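P91 (Metagenome, PDB 4ZI5) hydrolyses phosphotriesters as a promiscuous activity of an alpha/beta hydrolase of the dienelactone hydrolase family. Local coordinates at residues G12-G24 and C28-G40. Numbering follows the deposited sequence.
Sequences GAMTARKVDYTDG and CIGEFHWDEGKSG
Arg17 and Trp34 meet on one face of an antiparallel beta hairpin, where the guanidinium stands steeply over the indole and meets it with its NH1 edge, a cation-pi contact with CZ 4.5 Å from the centroid of the six-membered ring. The two planes stand 70° apart, while Phe32 CD2 sits over the guanidinium face, 3.5 Å from CZ. Arg17 CG lies between backbone N and carbonyl carbon (chi1 71°), and the extended chain beyond it carries CG and CD across the CZ3 end of the indole. On the other side of the indole rests Thr15 CB, whose OG1 donates to Glu36 OE1 (2.7 Å); a branched residue with a hydroxyl suits both tasks. Replacing Arg17 by an alanine would probably take the cation from one indole face and leave Glu119 without its salt-bridge partner. Farther along this face Tyr21 lies flat over Cys28, with CB 3.5 Å from the ring centroid; Gly30 suits its place, since a CB there would crowd Tyr21 CE1. Eight backbone hydrogen bonds tie residues 15-21 to 28-34. On the reverse face the loose, solvent side is at exposed Lys18 and Asp20: Lys18 NZ stays 4.1 Å from Glu31 OE1, too far for a salt bridge, and water links Asp20 OD1 to Cys28 O. This face tightens again where the small Ala16 methyl lies over the His33 ring in a CH-pi contact, CB 3.8 Å from the centroid; His33 NE2 donates to Glu31 OE2 (2.8 Å). Strand 26-34 continues the sheet by pairing with strand 71-74; helix 56-67 touches Glu31 and His33, whereas helix 100-115 packs against Tyr21, placing the hairpin at the margin of the alpha/beta hydrolase sheet.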
loop_
_atom_site.group_PDB
_atom_site.type_symbol
_atom_site.label_atom_id
_atom_site.label_comp_id
_atom_site.label_asym_id
_atom_site.label_seq_id
_atom_site.Cartn_x
_atom_site.Cartn_y
_atom_site.Cartn_z
ATOM N N GLY A 12 -0.674 4.728 -31.957
ATOM C CA GLY A 12 -1.008 3.445 -31.256
ATOM C C GLY A 12 0.075 2.877 -30.332
ATOM O O GLY A 12 0.112 3.188 -29.131
ATOM N N ALA A 13 0.952 2.036 -30.893
ATOM C CA ALA A 13 1.790 1.143 -30.085
ATOM C C ALA A 13 3.079 1.818 -29.570
ATOM O O ALA A 13 3.562 2.813 -30.126
ATOM C CB ALA A 13 2.126 -0.125 -30.865
ATOM N N MET A 14 3.615 1.268 -28.486
ATOM C CA MET A 14 4.881 1.733 -27.943
ATOM C C MET A 14 6.019 1.211 -28.814
ATOM O O MET A 14 5.856 0.233 -29.530
ATOM C CB MET A 14 5.033 1.247 -26.502
ATOM C CG MET A 14 3.915 1.721 -25.572
ATOM S SD MET A 14 3.784 3.516 -25.486
ATOM C CE MET A 14 2.432 3.925 -26.595
ATOM N N THR A 15 7.174 1.856 -28.742
ATOM C CA THR A 15 8.349 1.398 -29.503
ATOM C C THR A 15 9.463 1.018 -28.563
ATOM O O THR A 15 9.485 1.443 -27.396
ATOM C CB THR A 15 8.830 2.501 -30.462
ATOM O OG1 THR A 15 7.705 2.987 -31.195
ATOM C CG2 THR A 15 9.851 1.971 -31.470
ATOM N N ALA A 16 10.386 0.195 -29.061
ATOM C CA ALA A 16 11.532 -0.219 -28.268
ATOM C C ALA A 16 12.774 -0.213 -29.140
ATOM O O ALA A 16 12.693 -0.462 -30.350
ATOM C CB ALA A 16 11.303 -1.594 -27.680
ATOM N N ARG A 17 13.923 -0.016 -28.511
ATOM C CA ARG A 17 15.190 -0.080 -29.231
ATOM C C ARG A 17 16.262 -0.594 -28.302
ATOM O O ARG A 17 16.201 -0.377 -27.083
ATOM C CB ARG A 17 15.541 1.300 -29.776
ATOM C CG ARG A 17 15.949 2.342 -28.736
ATOM C CD ARG A 17 16.220 3.670 -29.399
ATOM N NE ARG A 17 16.725 4.714 -28.496
ATOM C CZ ARG A 17 16.095 5.850 -28.189
ATOM N NH1 ARG A 17 14.858 6.114 -28.623
ATOM N NH2 ARG A 17 16.713 6.727 -27.396
ATOM N N LYS A 18 17.278 -1.251 -28.877
ATOM C CA LYS A 18 18.400 -1.728 -28.084
ATOM C C LYS A 18 19.315 -0.574 -27.714
ATOM O O LYS A 18 19.461 0.388 -28.490
ATOM C CB LYS A 18 19.170 -2.812 -28.835
ATOM C CG LYS A 18 18.322 -4.046 -29.149
ATOM C CD LYS A 18 17.763 -4.721 -27.908
ATOM C CE LYS A 18 16.582 -5.630 -28.221
ATOM N NZ LYS A 18 16.680 -6.504 -29.418
ATOM N N VAL A 19 19.865 -0.637 -26.503
ATOM C CA VAL A 19 20.849 0.334 -26.038
ATOM C C VAL A 19 22.077 -0.416 -25.538
ATOM O O VAL A 19 21.998 -1.138 -24.553
ATOM C CB VAL A 19 20.276 1.229 -24.906
ATOM C CG1 VAL A 19 21.323 2.178 -24.344
ATOM C CG2 VAL A 19 19.080 2.028 -25.434
ATOM N N ASP A 20 23.209 -0.194 -26.215
ATOM C CA ASP A 20 24.510 -0.717 -25.809
ATOM C C ASP A 20 25.124 0.186 -24.754
ATOM O O ASP A 20 25.133 1.394 -24.908
ATOM C CB ASP A 20 25.462 -0.766 -27.020
ATOM C CG ASP A 20 25.017 -1.757 -28.059
ATOM O OD1 ASP A 20 24.851 -2.944 -27.714
ATOM O OD2 ASP A 20 24.823 -1.352 -29.230
ATOM N N TYR A 21 25.607 -0.394 -23.664
ATOM C CA TYR A 21 26.359 0.357 -22.674
ATOM C C TYR A 21 27.366 -0.563 -22.008
ATOM O O TYR A 21 27.311 -1.775 -22.199
ATOM C CB TYR A 21 25.407 1.043 -21.663
ATOM C CG TYR A 21 24.521 0.131 -20.810
ATOM C CD1 TYR A 21 23.341 -0.396 -21.293
ATOM C CD2 TYR A 21 24.870 -0.162 -19.495
ATOM C CE1 TYR A 21 22.532 -1.217 -20.502
ATOM C CE2 TYR A 21 24.083 -0.970 -18.709
ATOM C CZ TYR A 21 22.908 -1.496 -19.205
ATOM O OH TYR A 21 22.113 -2.264 -18.391
ATOM N N THR A 22 28.297 0.006 -21.241
ATOM C CA THR A 22 29.367 -0.779 -20.628
ATOM C C THR A 22 29.493 -0.505 -19.131
ATOM O O THR A 22 29.149 0.566 -18.641
ATOM C CB THR A 22 30.718 -0.454 -21.269
ATOM O OG1 THR A 22 30.954 0.944 -21.103
ATOM C CG2 THR A 22 30.745 -0.772 -22.738
ATOM N N ASP A 23 29.972 -1.503 -18.417
ATOM C CA ASP A 23 30.420 -1.350 -17.051
ATOM C C ASP A 23 31.819 -1.959 -17.032
ATOM O O ASP A 23 31.958 -3.172 -17.010
ATOM C CB ASP A 23 29.509 -2.068 -16.074
ATOM C CG ASP A 23 30.072 -2.093 -14.659
ATOM O OD1 ASP A 23 30.911 -1.218 -14.337
ATOM O OD2 ASP A 23 29.665 -2.981 -13.866
ATOM N N GLY A 24 32.842 -1.113 -17.104
ATOM C CA GLY A 24 34.231 -1.603 -17.245
ATOM C C GLY A 24 34.368 -2.458 -18.499
ATOM O O GLY A 24 34.016 -2.019 -19.590
ATOM N N CYS A 28 26.907 -4.390 -22.005
ATOM C CA CYS A 28 25.512 -4.629 -21.702
ATOM C C CYS A 28 24.622 -4.198 -22.861
ATOM O O CYS A 28 24.931 -3.266 -23.601
ATOM C CB CYS A 28 25.127 -3.892 -20.423
ATOM S SG CYS A 28 26.115 -4.359 -18.977
ATOM N N ILE A 29 23.517 -4.911 -23.029
ATOM C CA ILE A 29 22.548 -4.594 -24.058
ATOM C C ILE A 29 21.168 -4.509 -23.424
ATOM O O ILE A 29 20.492 -5.514 -23.222
ATOM C CB ILE A 29 22.529 -5.621 -25.191
ATOM C CG1 ILE A 29 23.968 -6.040 -25.606
ATOM C CG2 ILE A 29 21.779 -5.015 -26.365
ATOM C CD1 ILE A 29 24.023 -7.389 -26.304
ATOM N N GLY A 30 20.772 -3.297 -23.086
ATOM C CA GLY A 30 19.431 -3.066 -22.545
ATOM C C GLY A 30 18.418 -2.800 -23.656
ATOM O O GLY A 30 18.774 -2.673 -24.832
ATOM N N GLU A 31 17.148 -2.679 -23.277
ATOM C CA GLU A 31 16.082 -2.356 -24.217
ATOM C C GLU A 31 15.280 -1.187 -23.690
ATOM O O GLU A 31 14.755 -1.241 -22.575
ATOM C CB GLU A 31 15.159 -3.581 -24.474
ATOM C CG GLU A 31 14.209 -3.371 -25.637
ATOM C CD GLU A 31 13.373 -4.581 -25.916
ATOM O OE1 GLU A 31 13.689 -5.276 -26.902
ATOM O OE2 GLU A 31 12.428 -4.851 -25.142
ATOM N N PHE A 32 15.212 -0.133 -24.504
ATOM C CA PHE A 32 14.634 1.155 -24.146
ATOM C C PHE A 32 13.266 1.279 -24.799
ATOM O O PHE A 32 13.139 1.124 -26.017
ATOM C CB PHE A 32 15.545 2.271 -24.630
ATOM C CG PHE A 32 15.059 3.642 -24.324
ATOM C CD1 PHE A 32 15.111 4.143 -23.029
ATOM C CD2 PHE A 32 14.579 4.465 -25.345
ATOM C CE1 PHE A 32 14.689 5.417 -22.751
ATOM C CE2 PHE A 32 14.158 5.753 -25.086
ATOM C CZ PHE A 32 14.225 6.241 -23.786
ATOM N N HIS A 33 12.254 1.586 -23.972
ATOM C CA HIS A 33 10.866 1.705 -24.399
ATOM C C HIS A 33 10.353 3.114 -24.228
ATOM O O HIS A 33 10.520 3.731 -23.166
ATOM C CB HIS A 33 9.996 0.761 -23.586
ATOM C CG HIS A 33 10.309 -0.681 -23.805
ATOM N ND1 HIS A 33 9.403 -1.556 -24.349
ATOM C CD2 HIS A 33 11.431 -1.402 -23.556
ATOM C CE1 HIS A 33 9.954 -2.753 -24.444
ATOM N NE2 HIS A 33 11.177 -2.692 -23.959
ATOM N N TRP A 34 9.706 3.625 -25.270
ATOM C CA TRP A 34 9.102 4.951 -25.208
ATOM C C TRP A 34 7.923 5.062 -26.195
ATOM O O TRP A 34 7.778 4.237 -27.124
ATOM C CB TRP A 34 10.177 6.047 -25.449
ATOM C CG TRP A 34 10.474 6.298 -26.892
ATOM C CD1 TRP A 34 10.093 7.402 -27.636
ATOM C CD2 TRP A 34 11.182 5.430 -27.797
ATOM N NE1 TRP A 34 10.514 7.251 -28.937
ATOM C CE2 TRP A 34 11.197 6.063 -29.057
ATOM C CE3 TRP A 34 11.795 4.181 -27.666
ATOM C CZ2 TRP A 34 11.796 5.481 -30.185
ATOM C CZ3 TRP A 34 12.388 3.595 -28.801
ATOM C CH2 TRP A 34 12.374 4.243 -30.032
ATOM N N ASP A 35 7.069 6.055 -25.944
ATOM C CA ASP A 35 5.972 6.392 -26.855
ATOM C C ASP A 35 6.463 7.440 -27.853
ATOM O O ASP A 35 6.704 8.589 -27.476
ATOM C CB ASP A 35 4.797 6.946 -26.034
ATOM C CG ASP A 35 3.538 7.210 -26.861
ATOM O OD1 ASP A 35 3.514 7.053 -28.106
ATOM O OD2 ASP A 35 2.528 7.526 -26.223
ATOM N N GLU A 36 6.593 7.051 -29.129
ATOM C CA GLU A 36 6.937 8.006 -30.213
ATOM C C GLU A 36 5.859 9.059 -30.431
ATOM O O GLU A 36 6.146 10.137 -30.955
ATOM C CB GLU A 36 7.160 7.294 -31.555
ATOM C CG GLU A 36 8.319 6.323 -31.578
ATOM C CD GLU A 36 8.601 5.757 -32.974
ATOM O OE1 GLU A 36 8.141 4.650 -33.293
ATOM O OE2 GLU A 36 9.304 6.424 -33.750
ATOM N N GLY A 37 4.625 8.755 -30.025
ATOM C CA GLY A 37 3.520 9.717 -30.072
ATOM C C GLY A 37 3.665 10.896 -29.127
ATOM O O GLY A 37 3.035 11.931 -29.336
ATOM N N LYS A 38 4.483 10.745 -28.086
ATOM C CA LYS A 38 4.780 11.810 -27.149
ATOM C C LYS A 38 6.118 12.457 -27.494
ATOM O O LYS A 38 7.120 11.778 -27.698
ATOM C CB LYS A 38 4.821 11.227 -25.737
ATOM C CG LYS A 38 5.049 12.232 -24.624
ATOM C CD LYS A 38 4.726 11.577 -23.287
ATOM C CE LYS A 38 4.995 12.485 -22.101
ATOM N NZ LYS A 38 4.994 11.706 -20.830
ATOM N N SER A 39 6.149 13.780 -27.518
ATOM C CA SER A 39 7.355 14.503 -27.884
ATOM C C SER A 39 8.029 15.112 -26.651
ATOM O O SER A 39 7.357 15.553 -25.730
ATOM C CB SER A 39 6.994 15.579 -28.905
ATOM O OG SER A 39 8.117 15.880 -29.698
ATOM N N GLY A 40 9.353 15.116 -26.628
ATOM C CA GLY A 40 10.112 15.850 -25.617
ATOM C C GLY A 40 10.507 15.031 -24.391
ATOM O O GLY A 40 10.108 13.859 -24.259
HETATM O O HOH W 1 5.639 4.579 -30.106
HETATM O O HOH W 2 7.606 -0.443 -26.150
HETATM O O HOH W 3 26.809 -3.667 -25.473
#